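Local coordinates for protein tail component (Lactobacillus phage J-1, PDB 5LY8) that probably binds saccharides on the Lactobacillus host surface, as the second carbohydrate-binding module of the phage's evolved distal tail protein, at residues A127-S132 and L153-L158; G52-A57 and A211-F216. All coordinates share one frame; numbering follows the deposited sequence.

Contact 1. Residues A127-S132 and L153-L158. With MG (magnesium ion), chain B.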
# COMPACT_ATOMS: atom_id res chain seq x y z
N ALA A 127 3.74 -2.13 -3.30
CA ALA A 127 4.14 -0.86 -3.90
C ALA A 127 3.85 -0.81 -5.36
O ALA A 127 3.87 -1.82 -6.06
CB ALA A 127 5.64 -0.59 -3.65
N LEU A 128 3.55 0.42 -5.85
CA LEU A 128 3.54 0.73 -7.26
C LEU A 128 4.44 1.93 -7.43
O LEU A 128 4.37 2.87 -6.62
CB LEU A 128 2.13 1.06 -7.78
CG LEU A 128 2.02 1.28 -9.28
CD1 LEU A 128 2.20 -0.02 -10.07
CD2 LEU A 128 0.67 1.90 -9.65
N PHE A 129 5.31 1.93 -8.43
CA PHE A 129 6.18 3.07 -8.60
C PHE A 129 6.65 3.24 -10.05
O PHE A 129 6.74 2.32 -10.80
CB PHE A 129 7.40 3.00 -7.65
CG PHE A 129 8.25 1.78 -7.86
CD1 PHE A 129 7.99 0.57 -7.18
CD2 PHE A 129 9.33 1.83 -8.73
CE1 PHE A 129 8.84 -0.53 -7.41
CE2 PHE A 129 10.13 0.72 -8.93
CZ PHE A 129 9.88 -0.41 -8.28
N ASP A 130 6.90 4.50 -10.36
CA ASP A 130 7.50 4.98 -11.62
C ASP A 130 8.66 5.82 -11.11
O ASP A 130 8.49 6.90 -10.67
CB ASP A 130 6.51 5.79 -12.49
CG ASP A 130 7.17 6.31 -13.80
OD1 ASP A 130 8.31 6.24 -13.94
OD2 ASP A 130 6.47 6.79 -14.69
N ASP A 131 9.85 5.25 -11.15
CA ASP A 131 11.01 5.91 -10.56
C ASP A 131 11.98 6.58 -11.52
O ASP A 131 13.04 6.93 -11.11
CB ASP A 131 11.78 4.95 -9.58
CG ASP A 131 12.40 3.75 -10.28
OD1 ASP A 131 12.26 3.56 -11.43
OD2 ASP A 131 13.05 2.96 -9.57
N SER A 132 11.58 6.76 -12.76
CA SER A 132 12.47 7.43 -13.72
C SER A 132 11.72 8.54 -14.41
O SER A 132 10.61 8.33 -14.91
CB SER A 132 12.96 6.44 -14.78
OG SER A 132 13.75 7.13 -15.75
N LEU A 153 9.35 -10.22 -2.86
CA LEU A 153 8.83 -11.44 -3.48
C LEU A 153 8.74 -11.35 -4.98
O LEU A 153 8.87 -12.36 -5.66
CB LEU A 153 7.48 -11.79 -2.87
CG LEU A 153 7.50 -12.09 -1.37
CD1 LEU A 153 6.08 -12.22 -0.84
CD2 LEU A 153 8.27 -13.40 -1.05
N PHE A 154 8.45 -10.18 -5.52
CA PHE A 154 8.37 -10.03 -6.97
C PHE A 154 8.58 -8.56 -7.30
O PHE A 154 8.34 -7.69 -6.46
CB PHE A 154 7.01 -10.51 -7.54
CG PHE A 154 5.83 -9.75 -7.00
CD1 PHE A 154 5.20 -10.15 -5.83
CD2 PHE A 154 5.35 -8.62 -7.66
CE1 PHE A 154 4.11 -9.43 -5.33
CE2 PHE A 154 4.27 -7.90 -7.14
CZ PHE A 154 3.67 -8.31 -5.98
N PHE A 155 8.97 -8.32 -8.54
CA PHE A 155 9.17 -7.01 -9.13
C PHE A 155 8.59 -7.16 -10.52
O PHE A 155 9.20 -7.83 -11.36
CB PHE A 155 10.67 -6.73 -9.16
CG PHE A 155 11.12 -5.37 -9.66
CD1 PHE A 155 11.12 -5.07 -11.02
CD2 PHE A 155 11.61 -4.42 -8.77
CE1 PHE A 155 11.57 -3.82 -11.48
CE2 PHE A 155 12.08 -3.18 -9.24
CZ PHE A 155 12.06 -2.90 -10.59
N ASP A 156 7.39 -6.63 -10.75
CA ASP A 156 6.65 -6.85 -12.00
C ASP A 156 6.60 -5.58 -12.81
O ASP A 156 5.91 -4.62 -12.42
CB ASP A 156 5.22 -7.36 -11.69
CG ASP A 156 5.10 -8.81 -11.23
OD1 ASP A 156 6.16 -9.50 -11.12
OD2 ASP A 156 3.97 -9.25 -10.96
N LEU A 157 7.32 -5.56 -13.93
CA LEU A 157 7.30 -4.45 -14.89
C LEU A 157 5.99 -4.60 -15.65
O LEU A 157 5.84 -5.52 -16.46
CB LEU A 157 8.51 -4.52 -15.84
CG LEU A 157 9.83 -4.09 -15.20
CD1 LEU A 157 11.00 -4.89 -15.72
CD2 LEU A 157 10.10 -2.64 -15.42
N LEU A 158 5.02 -3.73 -15.35
CA LEU A 158 3.67 -3.78 -15.89
C LEU A 158 3.63 -3.27 -17.33
O LEU A 158 3.92 -2.09 -17.56
CB LEU A 158 2.73 -2.91 -15.05
CG LEU A 158 2.61 -3.30 -13.60
CD1 LEU A 158 1.66 -2.35 -12.90
CD2 LEU A 158 2.14 -4.75 -13.45
MG MG B . 8.35 8.31 -15.43
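With chi1 at 60°, Phe-129 carries its CG between its own backbone N and carbonyl carbon, whereas Phe-155 has its CG on the far side of CB from the backbone N (chi1 -176°); these two choices swing the rings toward each other across the strand that separates them. CZ of Phe-129 leads, coming to 3.7 Å from CE2 of Phe-155 and 4.0 Å from its CZ. The pair is an offset edge-to-face contact: Phe-129 presents its edge toward the face of Phe-155, with ring centroids 5.8 Å apart and planes turned by 69°. Val-139, on the intervening strand 138-144, touches both rings; Phe-155 is the exposed member of the pair, Phe-129 the buried one.

On the other face of the same sheet a second bridge forms at the methyl ends of two leucines. Leu-128 and Leu-158 cross at about a right angle, CD1 of Leu-128 lying 3.7 Å from CD1 of Leu-158. This buried pair is purely apolar, and Trp-222 and Phe-112 pack against Leu-128 while Tyr-163 and Trp-138 pack against Leu-158.

Immediately beyond Phe-129 the strand delivers a metal ligand. Asp-130 grips the magnesium ion with both carboxylate oxygens, OD2 at 2.5 Å, and the backbone O of Ser-132 adds a bond of 2.3 Å. Carbonyl oxygens of Ala-106, Glu-108 and Asn-135 complete the protein ligands, and a hydrogen bond between Thr-104 and OD2 of Asp-130 helps to position the carboxylate. The whole illustrates next-but-one strand packing in a beta-sheet: strands 121-130 and 151-158 both pair antiparallel with 138-144 and meet over it by side chains alone, beside a magnesium site in a carbohydrate-binding module of the concanavalin clan.

Contact 2. Residues G52-A57 and A211-F216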
# COMPACT_ATOMS: atom_id res chain seq x y z
N GLY A 52 3.42 16.39 4.88
CA GLY A 52 2.46 17.04 4.02
C GLY A 52 1.04 16.53 4.19
O GLY A 52 0.79 15.54 4.86
N PRO A 53 0.09 17.23 3.55
CA PRO A 53 -1.32 16.90 3.74
C PRO A 53 -1.92 16.05 2.62
O PRO A 53 -1.34 15.87 1.55
CB PRO A 53 -1.97 18.29 3.70
CG PRO A 53 -1.17 19.01 2.69
CD PRO A 53 0.26 18.49 2.81
N PHE A 54 -3.14 15.60 2.86
CA PHE A 54 -4.05 15.08 1.85
C PHE A 54 -5.14 16.11 1.71
O PHE A 54 -5.65 16.59 2.73
CB PHE A 54 -4.73 13.79 2.30
CG PHE A 54 -3.82 12.60 2.44
CD1 PHE A 54 -3.62 11.74 1.36
CD2 PHE A 54 -3.19 12.32 3.65
CE1 PHE A 54 -2.76 10.64 1.49
CE2 PHE A 54 -2.35 11.22 3.78
CZ PHE A 54 -2.15 10.38 2.70
N GLY A 55 -5.54 16.39 0.48
CA GLY A 55 -6.73 17.20 0.26
C GLY A 55 -7.90 16.28 -0.07
O GLY A 55 -7.69 15.27 -0.75
N TYR A 56 -9.12 16.56 0.42
CA TYR A 56 -10.26 15.69 0.14
C TYR A 56 -11.27 16.38 -0.74
O TYR A 56 -11.69 17.50 -0.42
CB TYR A 56 -10.91 15.20 1.43
CG TYR A 56 -9.92 14.59 2.38
CD1 TYR A 56 -9.40 13.32 2.15
CD2 TYR A 56 -9.47 15.29 3.50
CE1 TYR A 56 -8.42 12.79 2.97
CE2 TYR A 56 -8.47 14.78 4.32
CZ TYR A 56 -7.95 13.52 4.05
OH TYR A 56 -7.01 12.98 4.88
N ALA A 57 -11.67 15.75 -1.85
CA ALA A 57 -12.73 16.27 -2.71
C ALA A 57 -13.44 15.11 -3.36
O ALA A 57 -12.79 14.19 -3.84
CB ALA A 57 -12.14 17.17 -3.77
N ALA A 211 -0.45 3.88 4.68
CA ALA A 211 -0.49 4.21 3.26
C ALA A 211 0.42 5.44 3.06
O ALA A 211 0.26 6.42 3.82
CB ALA A 211 -1.91 4.51 2.82
N TRP A 212 1.37 5.39 2.11
CA TRP A 212 2.34 6.47 1.93
C TRP A 212 2.42 6.80 0.46
O TRP A 212 2.49 5.91 -0.38
CB TRP A 212 3.70 6.00 2.50
CG TRP A 212 4.85 6.95 2.37
CD1 TRP A 212 4.87 8.29 2.68
CD2 TRP A 212 6.17 6.62 1.94
NE1 TRP A 212 6.14 8.81 2.48
CE2 TRP A 212 6.95 7.80 2.02
CE3 TRP A 212 6.77 5.44 1.46
CZ2 TRP A 212 8.31 7.81 1.69
CZ3 TRP A 212 8.11 5.46 1.12
CH2 TRP A 212 8.87 6.64 1.21
N PHE A 213 2.45 8.11 0.14
CA PHE A 213 2.38 8.59 -1.24
C PHE A 213 3.49 9.59 -1.57
O PHE A 213 3.23 10.78 -1.78
CB PHE A 213 1.02 9.23 -1.49
CG PHE A 213 -0.15 8.31 -1.29
CD1 PHE A 213 -0.72 8.13 -0.03
CD2 PHE A 213 -0.64 7.57 -2.35
CE1 PHE A 213 -1.81 7.28 0.15
CE2 PHE A 213 -1.72 6.70 -2.16
CZ PHE A 213 -2.28 6.55 -0.91
N PRO A 214 4.73 9.13 -1.66
CA PRO A 214 5.84 10.07 -1.91
C PRO A 214 6.16 10.37 -3.37
O PRO A 214 5.93 9.57 -4.28
CB PRO A 214 7.04 9.35 -1.28
CG PRO A 214 6.71 7.87 -1.53
CD PRO A 214 5.23 7.78 -1.32
N GLY A 215 6.78 11.54 -3.55
CA GLY A 215 7.50 11.91 -4.75
C GLY A 215 8.99 11.90 -4.44
O GLY A 215 9.39 11.71 -3.29
N PHE A 216 9.83 12.07 -5.45
CA PHE A 216 11.28 12.06 -5.21
C PHE A 216 11.87 13.40 -5.60
O PHE A 216 11.76 13.81 -6.77
CB PHE A 216 11.98 10.97 -6.04
CG PHE A 216 13.44 10.85 -5.66
CD1 PHE A 216 13.81 10.19 -4.49
CD2 PHE A 216 14.42 11.45 -6.42
CE1 PHE A 216 15.15 10.12 -4.10
CE2 PHE A 216 15.76 11.36 -6.03
CZ PHE A 216 16.11 10.72 -4.86
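A short antiparallel hairpin, strands 54-57 and 60-63, lies against the larger mixed sheet of the module, and residues 52-57 meet strand 208-216 through two buried phenylalanines, Phe-54 and Phe-213. The latter stands at the interruption in that strand, just before Pro-214. In both residues CG lies anti to the carbonyl carbon and beside the backbone N (chi1 -68° for Phe-54), which brings the two rings together, and the side chains cross at about a right angle. CE1 of Phe-54 approaches CD1 of Phe-213 to 3.6 Å and CE1 of Phe-213 to 3.7 Å; CZ of Phe-54 follows at 3.8 Å from CD1 of Phe-213. CD1 of Phe-213 lies at the edge of the Phe-54 ring, near its plane. The centroids are 5.8 Å apart and the planes stand at 89°, yet the approach is oblique.

Pro-63, from the second strand of the hairpin, touches both rings. Phe-54 also packs on Pro-76 and Met-78 of strand 73-81, and the ring of Trp-226, from the six-stranded sheet, meets Phe-213. Between the two segments the contact is entirely hydrocarbon: it rests on dispersion and the burial of apolar surface, with no polar bond between them to fix the rotation of either ring.

In the fold
Contacts 1 and 2 both reach one mixed sheet, their centres 19 Å apart and their nearest atoms about 7 Å apart without touching. Across that sheet strand 151-158 leads through 138-144, 121-130 and 110-118 to 208-216, so contact 1 spans strands at one end while contact 2 joins the separate hairpin 54-57/60-63 to a strand farther along. In sequence, contact 1 is nested within the long loop closed by contact 2, which ties an early part of the chain to a late one. Together they exemplify how, in a helix-free module, side-chain packing joins elements that backbone pairing does not join directly; segment 127-132 of contact 1 also supplies ligands to a magnesium ion.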